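Local coordinates for protein peroxisomal acyl-coenzyme A oxidase 1 (Arabidopsis thaliana, PDB 1W07) that uses FAD to desaturate long- and medium-chain acyl-CoAs to 2-trans-enoyl-CoAs in peroxisomal beta-oxidation, passing the electrons to oxygen to give hydrogen peroxide, at residues 149-154 with 169-174; 217-222 with 243-248; 296-301 with 607-612; 434-439 with 507-512. The protein carries 1 engineered substitution. One frame throughout, in Å; residues are numbered along the deposited sequence. Where two conformers were deposited one is given.

Interaction 1 (149-154 with 169-174); sequences LETTAT and QTASKW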
# COMPACT_ATOMS: atom_id res chain seq x y z
N LEU B 149 1.86 7.18 -29.33
CA LEU B 149 3.25 6.76 -29.51
C LEU B 149 3.93 7.65 -30.55
O LEU B 149 3.29 8.01 -31.55
CB LEU B 149 3.33 5.30 -29.98
CG LEU B 149 2.80 4.26 -29.00
CD1 LEU B 149 3.05 2.86 -29.56
CD2 LEU B 149 3.47 4.45 -27.64
N GLU B 150 5.20 7.99 -30.30
CA GLU B 150 5.98 8.86 -31.18
C GLU B 150 6.94 8.12 -32.11
O GLU B 150 7.36 8.65 -33.13
CB GLU B 150 6.81 9.85 -30.34
CG GLU B 150 5.99 10.70 -29.38
CD GLU B 150 6.84 11.67 -28.58
OE1 GLU B 150 7.47 12.56 -29.19
OE2 GLU B 150 6.89 11.53 -27.34
N THR B 151 7.31 6.89 -31.75
CA THR B 151 8.23 6.14 -32.60
C THR B 151 7.61 6.00 -33.99
O THR B 151 6.42 5.75 -34.14
CB THR B 151 8.53 4.74 -31.99
OG1 THR B 151 9.12 4.92 -30.70
CG2 THR B 151 9.51 3.96 -32.89
N THR B 152 8.43 6.19 -35.02
CA THR B 152 7.93 6.09 -36.38
C THR B 152 8.53 4.94 -37.17
O THR B 152 9.64 4.50 -36.89
CB THR B 152 8.18 7.40 -37.16
OG1 THR B 152 9.58 7.68 -37.16
CG2 THR B 152 7.47 8.55 -36.52
N ALA B 153 7.76 4.47 -38.15
CA ALA B 153 8.19 3.40 -39.04
C ALA B 153 7.84 3.87 -40.46
O ALA B 153 6.69 3.72 -40.91
CB ALA B 153 7.46 2.10 -38.70
N THR B 154 8.81 4.44 -41.16
CA THR B 154 8.59 4.96 -42.51
C THR B 154 9.17 4.04 -43.57
O THR B 154 10.35 3.68 -43.53
CB THR B 154 9.22 6.36 -42.67
OG1 THR B 154 8.93 7.14 -41.50
CG2 THR B 154 8.64 7.08 -43.91
N GLN B 169 13.57 12.22 -27.25
CA GLN B 169 13.92 11.39 -26.09
C GLN B 169 12.67 10.74 -25.49
O GLN B 169 12.72 9.59 -25.06
CB GLN B 169 14.64 12.23 -25.04
CG GLN B 169 15.22 11.42 -23.90
CD GLN B 169 15.94 12.29 -22.89
OE1 GLN B 169 15.39 13.26 -22.39
NE2 GLN B 169 17.19 11.93 -22.60
N THR B 170 11.57 11.48 -25.47
CA THR B 170 10.31 10.98 -24.92
C THR B 170 9.69 9.88 -25.79
O THR B 170 8.75 9.20 -25.36
CB THR B 170 9.27 12.12 -24.74
OG1 THR B 170 9.00 12.75 -26.00
CG2 THR B 170 9.81 13.17 -23.78
N ALA B 171 10.24 9.69 -26.99
CA ALA B 171 9.75 8.66 -27.90
C ALA B 171 10.44 7.33 -27.58
O ALA B 171 10.05 6.28 -28.09
CB ALA B 171 10.04 9.06 -29.35
N SER B 172 11.46 7.38 -26.74
CA SER B 172 12.21 6.19 -26.36
C SER B 172 11.30 5.14 -25.71
O SER B 172 10.46 5.47 -24.87
CB SER B 172 13.32 6.55 -25.37
OG SER B 172 14.15 7.58 -25.89
N LYS B 173 11.47 3.88 -26.09
CA LYS B 173 10.67 2.79 -25.51
C LYS B 173 11.11 2.74 -24.06
O LYS B 173 12.29 2.95 -23.76
CB LYS B 173 10.95 1.45 -26.21
CG LYS B 173 10.49 1.42 -27.65
CD LYS B 173 9.01 1.76 -27.73
CE LYS B 173 8.53 1.85 -29.16
NZ LYS B 173 7.07 2.18 -29.28
N TRP B 174 10.18 2.47 -23.16
CA TRP B 174 10.48 2.48 -21.73
C TRP B 174 9.49 1.58 -20.99
O TRP B 174 8.28 1.77 -21.11
CB TRP B 174 10.38 3.93 -21.25
CG TRP B 174 10.94 4.21 -19.88
CD1 TRP B 174 10.32 4.01 -18.68
CD2 TRP B 174 12.25 4.69 -19.58
NE1 TRP B 174 11.17 4.33 -17.65
CE2 TRP B 174 12.36 4.76 -18.18
CE3 TRP B 174 13.35 5.07 -20.36
CZ2 TRP B 174 13.53 5.19 -17.53
CZ3 TRP B 174 14.51 5.49 -19.73
CH2 TRP B 174 14.59 5.55 -18.32
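Glu150 reaches along the short 3-10 turn at 169-171 and ties the approach to strand 152-156 to it. Its CB meets the methyl of Ala171, with Glu150 CB and Ala171 CB 3.5 Å apart, where the backbones come nearest. From there CG lies anti to the carbonyl carbon (chi1 -56°), and the chain runs on extended, so that the carboxylate arrives beside Thr170. Thr170 OG1 donates to Glu150 OE2 at 2.8 Å, and the carboxylate oxygen receives it on its syn lone pair, the side of its other oxygen. The same hydroxyl is also hydrogen-bonded to Thr168, which helps fix its rotation. An alanine here removes the carboxylate acceptor of Thr170 and would probably weaken the tie between 149-154 and the 3-10 turn.

Deeper in, Lys173 bends at chi2 and crosses Thr151 obliquely, its CE 3.5 Å from Thr151 OG1. Both polar ends turn to Glu139: Lys173 NZ forms a salt bridge with it and Thr151 OG1 a hydrogen bond. The buried ammonium is further held by the carbonyls of Tyr189 and of Gln137, an FAD-binding residue. The side chain of Lys173 is about 7 Å from a bound FAD. This network belongs to the beta domain in the middle of the acyl-CoA dehydrogenase fold, close to the residues that bind FAD.

Interaction 2 (217-222 with 243-248); sequences LPNITV and MFDHVR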
# COMPACT_ATOMS: atom_id res chain seq x y z
N LEU B 217 22.75 -4.30 -32.14
CA LEU B 217 22.95 -4.04 -33.57
C LEU B 217 23.16 -2.56 -33.83
O LEU B 217 22.83 -1.71 -32.99
CB LEU B 217 21.77 -4.55 -34.40
CG LEU B 217 21.44 -6.05 -34.35
CD1 LEU B 217 20.68 -6.43 -35.62
CD2 LEU B 217 22.72 -6.87 -34.24
N PRO B 218 23.72 -2.21 -35.00
CA PRO B 218 23.98 -0.82 -35.36
C PRO B 218 22.77 0.11 -35.17
O PRO B 218 21.65 -0.24 -35.55
CB PRO B 218 24.39 -0.93 -36.83
CG PRO B 218 25.13 -2.24 -36.85
CD PRO B 218 24.20 -3.13 -36.05
N ASN B 219 23.02 1.27 -34.58
CA ASN B 219 21.99 2.28 -34.35
C ASN B 219 20.95 1.92 -33.28
O ASN B 219 19.91 2.58 -33.15
CB ASN B 219 21.29 2.61 -35.67
CG ASN B 219 22.25 3.17 -36.70
OD1 ASN B 219 23.09 4.02 -36.39
ND2 ASN B 219 22.14 2.70 -37.94
N ILE B 220 21.25 0.89 -32.51
CA ILE B 220 20.36 0.45 -31.45
C ILE B 220 20.91 0.86 -30.09
O ILE B 220 22.03 0.50 -29.74
CB ILE B 220 20.18 -1.09 -31.46
CG1 ILE B 220 19.45 -1.53 -32.73
CG2 ILE B 220 19.40 -1.55 -30.22
CD1 ILE B 220 18.00 -1.07 -32.80
N THR B 221 20.12 1.62 -29.34
CA THR B 221 20.49 2.05 -27.99
C THR B 221 19.51 1.35 -27.05
O THR B 221 18.31 1.62 -27.08
CB THR B 221 20.35 3.57 -27.84
OG1 THR B 221 21.25 4.22 -28.73
CG2 THR B 221 20.66 4.00 -26.42
N VAL B 222 20.02 0.43 -26.22
CA VAL B 222 19.18 -0.32 -25.30
C VAL B 222 19.82 -0.48 -23.92
O VAL B 222 21.05 -0.52 -23.79
CB VAL B 222 18.84 -1.73 -25.89
CG1 VAL B 222 20.13 -2.53 -26.10
CG2 VAL B 222 17.89 -2.48 -24.97
N MET B 243 16.01 2.99 -28.09
CA MET B 243 15.94 4.11 -29.03
C MET B 243 16.49 3.61 -30.37
O MET B 243 17.42 2.81 -30.41
CB MET B 243 16.78 5.30 -28.54
CG MET B 243 16.37 5.91 -27.18
SD MET B 243 17.06 7.58 -26.86
CE MET B 243 18.80 7.23 -26.78
N PHE B 244 15.90 4.08 -31.47
CA PHE B 244 16.36 3.69 -32.80
C PHE B 244 16.86 4.92 -33.54
O PHE B 244 16.18 5.95 -33.58
CB PHE B 244 15.23 3.06 -33.61
CG PHE B 244 14.43 2.03 -32.87
CD1 PHE B 244 13.39 2.41 -32.03
CD2 PHE B 244 14.72 0.68 -33.02
CE1 PHE B 244 12.63 1.47 -31.36
CE2 PHE B 244 13.96 -0.28 -32.35
CZ PHE B 244 12.92 0.12 -31.52
N ASP B 245 18.06 4.84 -34.10
CA ASP B 245 18.61 5.96 -34.87
C ASP B 245 18.47 5.55 -36.34
O ASP B 245 19.41 5.06 -36.95
CB ASP B 245 20.08 6.21 -34.54
CG ASP B 245 20.62 7.48 -35.20
OD1 ASP B 245 19.93 8.02 -36.08
OD2 ASP B 245 21.72 7.95 -34.83
N HIS B 246 17.27 5.74 -36.88
CA HIS B 246 16.99 5.38 -38.27
C HIS B 246 17.35 3.93 -38.57
O HIS B 246 18.05 3.64 -39.55
CB HIS B 246 17.74 6.33 -39.21
CG HIS B 246 17.36 7.77 -39.04
ND1 HIS B 246 16.11 8.25 -39.38
CD2 HIS B 246 18.04 8.82 -38.54
CE1 HIS B 246 16.05 9.54 -39.09
NE2 HIS B 246 17.21 9.91 -38.58
N VAL B 247 16.88 3.02 -37.73
CA VAL B 247 17.13 1.60 -37.91
C VAL B 247 16.32 1.10 -39.10
O VAL B 247 15.19 1.54 -39.31
CB VAL B 247 16.74 0.79 -36.65
CG1 VAL B 247 16.78 -0.71 -36.94
CG2 VAL B 247 17.68 1.11 -35.51
N ARG B 248 16.90 0.20 -39.88
CA ARG B 248 16.24 -0.34 -41.06
C ARG B 248 15.91 -1.82 -40.96
O ARG B 248 16.73 -2.64 -40.52
CB ARG B 248 17.11 -0.08 -42.30
CG ARG B 248 17.18 1.38 -42.75
CD ARG B 248 18.18 1.59 -43.89
NE ARG B 248 18.12 2.95 -44.43
CZ ARG B 248 17.26 3.36 -45.35
NH1 ARG B 248 16.38 2.51 -45.87
NH2 ARG B 248 17.25 4.62 -45.75
O HOH W 1 23.25 5.94 -34.45
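Strands 220-224 and 240-244 run antiparallel as neighbours in a three-stranded sheet, and a type II turn, Leu217 to Ile220, leads the chain into the first of them. Thr221 and Met243 form the hydrogen-bonded pair: Thr221 N donates to Met243 O at 3.1 Å, nearly straight at 171°, and Met243 N returns to Thr221 O at 2.9 Å. Ile220 and Phe244 follow as the non-hydrogen-bonded pair, and past them Asp245 N reaches Asn219 O at 3.1 Å, extending the ladder to the turn.

On one face Thr221 and Met243 lie side by side, and the bend at chi3 of the methionine brings its CE to 3.7 Å from Thr221 CG2. The other face carries Ile220 and Phe244, which point the same way, with Ile220 CD1 3.7 Å from Phe244 CD2. Val247, beyond the bend at Asp245 and His246, adds its CG2 at the edge of the phenyl ring, in its plane. That methyl presses tightly on the isoleucine, Val247 CG2 to Ile220 CD1 being 3.5 Å.

At the exposed end a water donates to both Asn219 OD1 and Asp245 OD2, 2.6 Å from the latter, linking amide and carboxylate without a direct bond. Phe244 continues inward onto Ile164 and Val206, so the antiparallel pair packs over the larger sheet, as in the beta domain of acyl-CoA dehydrogenases and oxidases.

Interaction 3 (296-301 with 607-612); sequences LSRAVC and FNYTDH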
# COMPACT_ATOMS: atom_id res chain seq x y z
N LEU B 296 -3.96 -12.60 -4.26
CA LEU B 296 -4.75 -12.29 -3.07
C LEU B 296 -4.80 -13.46 -2.11
O LEU B 296 -4.60 -13.27 -0.91
CB LEU B 296 -6.17 -11.84 -3.46
CG LEU B 296 -7.08 -11.38 -2.32
CD1 LEU B 296 -6.38 -10.29 -1.51
CD2 LEU B 296 -8.40 -10.87 -2.87
N SER B 297 -5.05 -14.65 -2.64
CA SER B 297 -5.11 -15.86 -1.82
C SER B 297 -3.78 -16.09 -1.09
O SER B 297 -3.77 -16.60 0.03
CB SER B 297 -5.43 -17.09 -2.67
OG SER B 297 -4.42 -17.34 -3.65
N ARG B 298 -2.65 -15.73 -1.71
CA ARG B 298 -1.37 -15.96 -1.05
C ARG B 298 -1.30 -15.08 0.19
O ARG B 298 -0.97 -15.56 1.29
CB ARG B 298 -0.19 -15.63 -1.96
CG ARG B 298 0.02 -16.59 -3.13
CD ARG B 298 1.07 -16.07 -4.12
NE ARG B 298 2.41 -16.06 -3.55
CZ ARG B 298 3.53 -15.84 -4.23
NH1 ARG B 298 3.49 -15.57 -5.53
NH2 ARG B 298 4.71 -15.93 -3.62
N ALA B 299 -1.62 -13.79 0.02
CA ALA B 299 -1.58 -12.84 1.12
C ALA B 299 -2.55 -13.24 2.23
O ALA B 299 -2.19 -13.23 3.40
CB ALA B 299 -1.90 -11.41 0.61
N VAL B 300 -3.78 -13.59 1.86
CA VAL B 300 -4.81 -14.00 2.83
C VAL B 300 -4.39 -15.28 3.59
O VAL B 300 -4.67 -15.41 4.79
CB VAL B 300 -6.17 -14.24 2.12
CG1 VAL B 300 -7.17 -14.96 3.06
CG2 VAL B 300 -6.74 -12.89 1.64
N CYS B 301 -3.74 -16.21 2.90
CA CYS B 301 -3.29 -17.45 3.53
C CYS B 301 -2.30 -17.08 4.64
O CYS B 301 -2.38 -17.59 5.75
CB CYS B 301 -2.61 -18.33 2.49
SG CYS B 301 -1.93 -19.91 3.09
N PHE B 607 -5.99 -23.65 -0.72
CA PHE B 607 -5.16 -23.08 -1.80
C PHE B 607 -4.05 -24.08 -2.15
O PHE B 607 -3.50 -24.06 -3.25
CB PHE B 607 -4.53 -21.76 -1.33
CG PHE B 607 -5.55 -20.71 -0.92
CD1 PHE B 607 -5.21 -19.70 -0.02
CD2 PHE B 607 -6.83 -20.72 -1.46
CE1 PHE B 607 -6.16 -18.72 0.34
CE2 PHE B 607 -7.78 -19.75 -1.11
CZ PHE B 607 -7.44 -18.75 -0.20
N ASN B 608 -3.73 -24.94 -1.18
CA ASN B 608 -2.71 -25.96 -1.38
C ASN B 608 -1.31 -25.43 -1.70
O ASN B 608 -0.56 -26.04 -2.46
CB ASN B 608 -3.16 -26.93 -2.48
CG ASN B 608 -2.36 -28.20 -2.47
OD1 ASN B 608 -2.20 -28.82 -1.42
ND2 ASN B 608 -1.87 -28.61 -3.63
N TYR B 609 -0.96 -24.29 -1.11
CA TYR B 609 0.34 -23.67 -1.33
C TYR B 609 1.44 -24.33 -0.51
O TYR B 609 1.22 -24.66 0.66
CB TYR B 609 0.28 -22.18 -0.98
CG TYR B 609 -0.51 -21.33 -1.95
CD1 TYR B 609 -1.25 -20.24 -1.50
CD2 TYR B 609 -0.51 -21.61 -3.32
CE1 TYR B 609 -1.96 -19.43 -2.40
CE2 TYR B 609 -1.23 -20.80 -4.23
CZ TYR B 609 -1.95 -19.71 -3.75
OH TYR B 609 -2.65 -18.88 -4.61
N THR B 610 2.61 -24.51 -1.10
CA THR B 610 3.75 -25.10 -0.39
C THR B 610 4.41 -23.95 0.37
O THR B 610 4.20 -22.78 0.03
CB THR B 610 4.82 -25.67 -1.36
OG1 THR B 610 5.38 -24.58 -2.12
CG2 THR B 610 4.22 -26.72 -2.31
N ASP B 611 5.20 -24.26 1.40
CA ASP B 611 5.88 -23.21 2.15
C ASP B 611 6.88 -22.52 1.23
O ASP B 611 7.14 -21.32 1.36
CB ASP B 611 6.61 -23.79 3.36
CG ASP B 611 5.70 -23.98 4.55
OD1 ASP B 611 4.59 -23.40 4.57
OD2 ASP B 611 6.10 -24.71 5.48
N HIS B 612 7.46 -23.30 0.32
CA HIS B 612 8.44 -22.74 -0.61
C HIS B 612 7.80 -21.64 -1.45
O HIS B 612 8.39 -20.58 -1.65
CB HIS B 612 9.00 -23.84 -1.52
CG HIS B 612 9.88 -23.32 -2.62
ND1 HIS B 612 9.38 -22.81 -3.80
CD2 HIS B 612 11.23 -23.22 -2.70
CE1 HIS B 612 10.38 -22.42 -4.56
NE2 HIS B 612 11.51 -22.65 -3.92
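This is a buried helix-to-loop contact, in which helix 278-309 meets the turn that joins helices 600-605 and 611-614 and so brings two distant parts of the chain together. Two aromatic side chains from the turn converge on Ser297. Over the face of Phe607 sits the serine CB, 3.5 Å from the ring centroid and only 13° off the ring normal, a CH-pi contact centred on the ring. One helical turn on, Cys301 touches the same ring at its edge, Cys301 CB lying 3.9 Å from Phe607 CD1.

Tyr609 comes in differently, tip first. Its hydroxyl makes a short hydrogen bond with the serine, Tyr609 OH to Ser297 OG being 2.5 Å. The serine oxygen lies near the plane of the tyrosine ring, at its edge. It is set there by chi1 of 62°, the crowded position between the backbone N and carbonyl carbon, from which it also lies within hydrogen-bonding reach of the carbonyls of Ser293 and Asn294 one turn back. Phe607 CB sits over one face of the tyrosine ring, toward its rim, while Arg298 crosses at about a right angle with its CG 3.5 Å from Tyr609 CE1. The guanidinium itself continues to a salt bridge with Asp94 and a cation-pi contact with Tyr613.

Asn608, with positive phi, ends helical geometry between the two aromatics, and Thr610 N-caps the helix that follows. Helix 278-309, whose other sides pack on helices 328-363 and 370-398, is thereby joined to the C-terminal helical region of the acyl-CoA oxidase fold.

Interaction 4 (434-439 with 507-512); sequences VARFLM and NQEQGF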
# COMPACT_ATOMS: atom_id res chain seq x y z
N VAL B 434 -15.46 1.72 -19.39
CA VAL B 434 -16.68 1.02 -18.98
C VAL B 434 -17.80 2.05 -18.85
O VAL B 434 -18.93 1.82 -19.29
CB VAL B 434 -16.49 0.28 -17.63
CG1 VAL B 434 -17.83 -0.31 -17.15
CG2 VAL B 434 -15.47 -0.84 -17.80
N ALA B 435 -17.49 3.18 -18.23
CA ALA B 435 -18.47 4.25 -18.04
C ALA B 435 -19.04 4.68 -19.39
O ALA B 435 -20.26 4.82 -19.53
CB ALA B 435 -17.83 5.44 -17.33
N ARG B 436 -18.18 4.89 -20.37
CA ARG B 436 -18.67 5.27 -21.70
C ARG B 436 -19.63 4.20 -22.23
O ARG B 436 -20.67 4.53 -22.78
CB ARG B 436 -17.50 5.45 -22.67
CG ARG B 436 -16.65 6.69 -22.43
CD ARG B 436 -15.61 6.83 -23.52
NE ARG B 436 -14.61 7.85 -23.22
CZ ARG B 436 -14.81 9.16 -23.24
NH1 ARG B 436 -16.00 9.67 -23.55
NH2 ARG B 436 -13.81 9.98 -22.95
N PHE B 437 -19.27 2.94 -22.06
CA PHE B 437 -20.10 1.83 -22.51
C PHE B 437 -21.46 1.85 -21.80
O PHE B 437 -22.51 1.63 -22.41
CB PHE B 437 -19.40 0.50 -22.23
CG PHE B 437 -20.26 -0.72 -22.47
CD1 PHE B 437 -20.59 -1.11 -23.76
CD2 PHE B 437 -20.75 -1.46 -21.40
CE1 PHE B 437 -21.40 -2.21 -23.99
CE2 PHE B 437 -21.57 -2.57 -21.61
CZ PHE B 437 -21.89 -2.95 -22.91
N LEU B 438 -21.43 2.12 -20.50
CA LEU B 438 -22.65 2.17 -19.71
C LEU B 438 -23.52 3.33 -20.16
O LEU B 438 -24.74 3.20 -20.25
CB LEU B 438 -22.34 2.30 -18.21
CG LEU B 438 -21.74 1.05 -17.54
CD1 LEU B 438 -21.40 1.37 -16.09
CD2 LEU B 438 -22.73 -0.12 -17.63
N MET B 439 -22.89 4.47 -20.44
CA MET B 439 -23.63 5.65 -20.88
C MET B 439 -24.31 5.41 -22.22
O MET B 439 -25.44 5.83 -22.43
CB MET B 439 -22.70 6.87 -20.97
CG MET B 439 -22.21 7.40 -19.62
SD MET B 439 -23.53 7.84 -18.46
CE MET B 439 -23.58 6.34 -17.42
N ASN B 507 -22.04 20.73 -24.28
CA ASN B 507 -21.03 19.87 -24.89
C ASN B 507 -20.96 18.59 -24.06
O ASN B 507 -20.51 18.62 -22.91
CB ASN B 507 -19.67 20.56 -24.88
CG ASN B 507 -18.65 19.83 -25.72
OD1 ASN B 507 -18.54 18.60 -25.65
ND2 ASN B 507 -17.88 20.57 -26.49
N GLN B 508 -21.41 17.48 -24.64
CA GLN B 508 -21.42 16.19 -23.96
C GLN B 508 -20.06 15.71 -23.46
O GLN B 508 -19.98 15.07 -22.42
CB GLN B 508 -22.04 15.13 -24.87
CG GLN B 508 -23.53 15.31 -25.03
CD GLN B 508 -24.27 15.14 -23.72
OE1 GLN B 508 -24.51 14.02 -23.27
NE2 GLN B 508 -24.62 16.26 -23.08
N GLU B 509 -19.00 16.02 -24.20
CA GLU B 509 -17.67 15.61 -23.78
C GLU B 509 -17.23 16.46 -22.59
O GLU B 509 -16.50 15.99 -21.71
CB GLU B 509 -16.67 15.76 -24.93
CG GLU B 509 -15.33 15.08 -24.69
CD GLU B 509 -15.48 13.63 -24.22
OE1 GLU B 509 -16.31 12.90 -24.81
OE2 GLU B 509 -14.77 13.22 -23.29
N GLN B 510 -17.66 17.72 -22.56
CA GLN B 510 -17.32 18.60 -21.45
C GLN B 510 -17.99 18.07 -20.19
O GLN B 510 -17.39 18.03 -19.13
CB GLN B 510 -17.81 20.04 -21.69
CG GLN B 510 -16.84 20.91 -22.48
CD GLN B 510 -17.20 22.39 -22.44
OE1 GLN B 510 -16.38 23.24 -22.77
NE2 GLN B 510 -18.44 22.70 -22.06
N GLY B 511 -19.26 17.67 -20.32
CA GLY B 511 -19.98 17.14 -19.17
C GLY B 511 -19.34 15.85 -18.67
O GLY B 511 -19.23 15.62 -17.46
N PHE B 512 -18.91 15.01 -19.60
CA PHE B 512 -18.28 13.74 -19.28
C PHE B 512 -17.02 14.00 -18.44
O PHE B 512 -16.79 13.31 -17.44
CB PHE B 512 -17.89 12.99 -20.55
CG PHE B 512 -17.54 11.53 -20.33
CD1 PHE B 512 -18.53 10.56 -20.37
CD2 PHE B 512 -16.23 11.15 -20.06
CE1 PHE B 512 -18.23 9.22 -20.14
CE2 PHE B 512 -15.91 9.80 -19.83
CZ PHE B 512 -16.91 8.84 -19.87
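The axes of helix segments 434-439 and 508-512 pass 13.2 Å apart at an angle of 128°, a wide separation that long side chains bridge. Phe512, with CG anti to its backbone N (chi1 -166°), points its ring at the first helix. Arg436 lies over one face of that ring: its chain is extended from CG to NE, and its guanidinium rests flat on the phenyl with the planes only 10° apart. The centres of the two groups are 4.1 Å from each other, so this is a stack and a cation-pi contact at once. The aliphatic part takes a share too, Arg436 CG standing 3.4 Å from Phe512 CZ. Met439 reaches the ring at its edge, and Ala435 CB lies 4.3 Å from Phe512 CZ.

Glu509, bent at chi2, meets the guanidinium edge in a salt bridge of two weak bonds, Arg436 NH2 to Glu509 OE2 at 3.4 Å and Arg436 NH1 to Glu509 OE1 at 3.5 Å. The stronger partner of OE2 is Gln513. The stack, with some help from the weak ion pair, probably limits how the guanidinium turns. A serine here in place of Phe512 takes away the ring under the guanidinium, and would probably let Arg436 move more freely and weaken the packing against Ala435 and Met439.

At the start of the second helix Asn507 is the N-cap, its OD1 accepting from Glu509 N at 3.0 Å. Around this pair, helix 516-538 packs on both Ala435 and Phe512 through Leu519, while Met439 lies on helix 480-503.

In the fold
Interactions 1 and 2 follow one another along the chain inside the middle beta domain. Their centres are about 12 Å apart, and they touch where Ser172 packs on Met243, because strands 173-174 and 240-244 are neighbours in one sheet. The other two contacts belong to the helical part: interaction 4 is nested inside the loop that interaction 3 closes, yet their centres lie about 41 Å apart. Each joins the C-alpha1 region to the C-terminal helical region. Interaction 1 stands about 30 Å from interaction 4, centre to centre. Thus one pair knits the beta domain, interaction 1 being the nearer to the flavin, and the other fastens the two helical regions together.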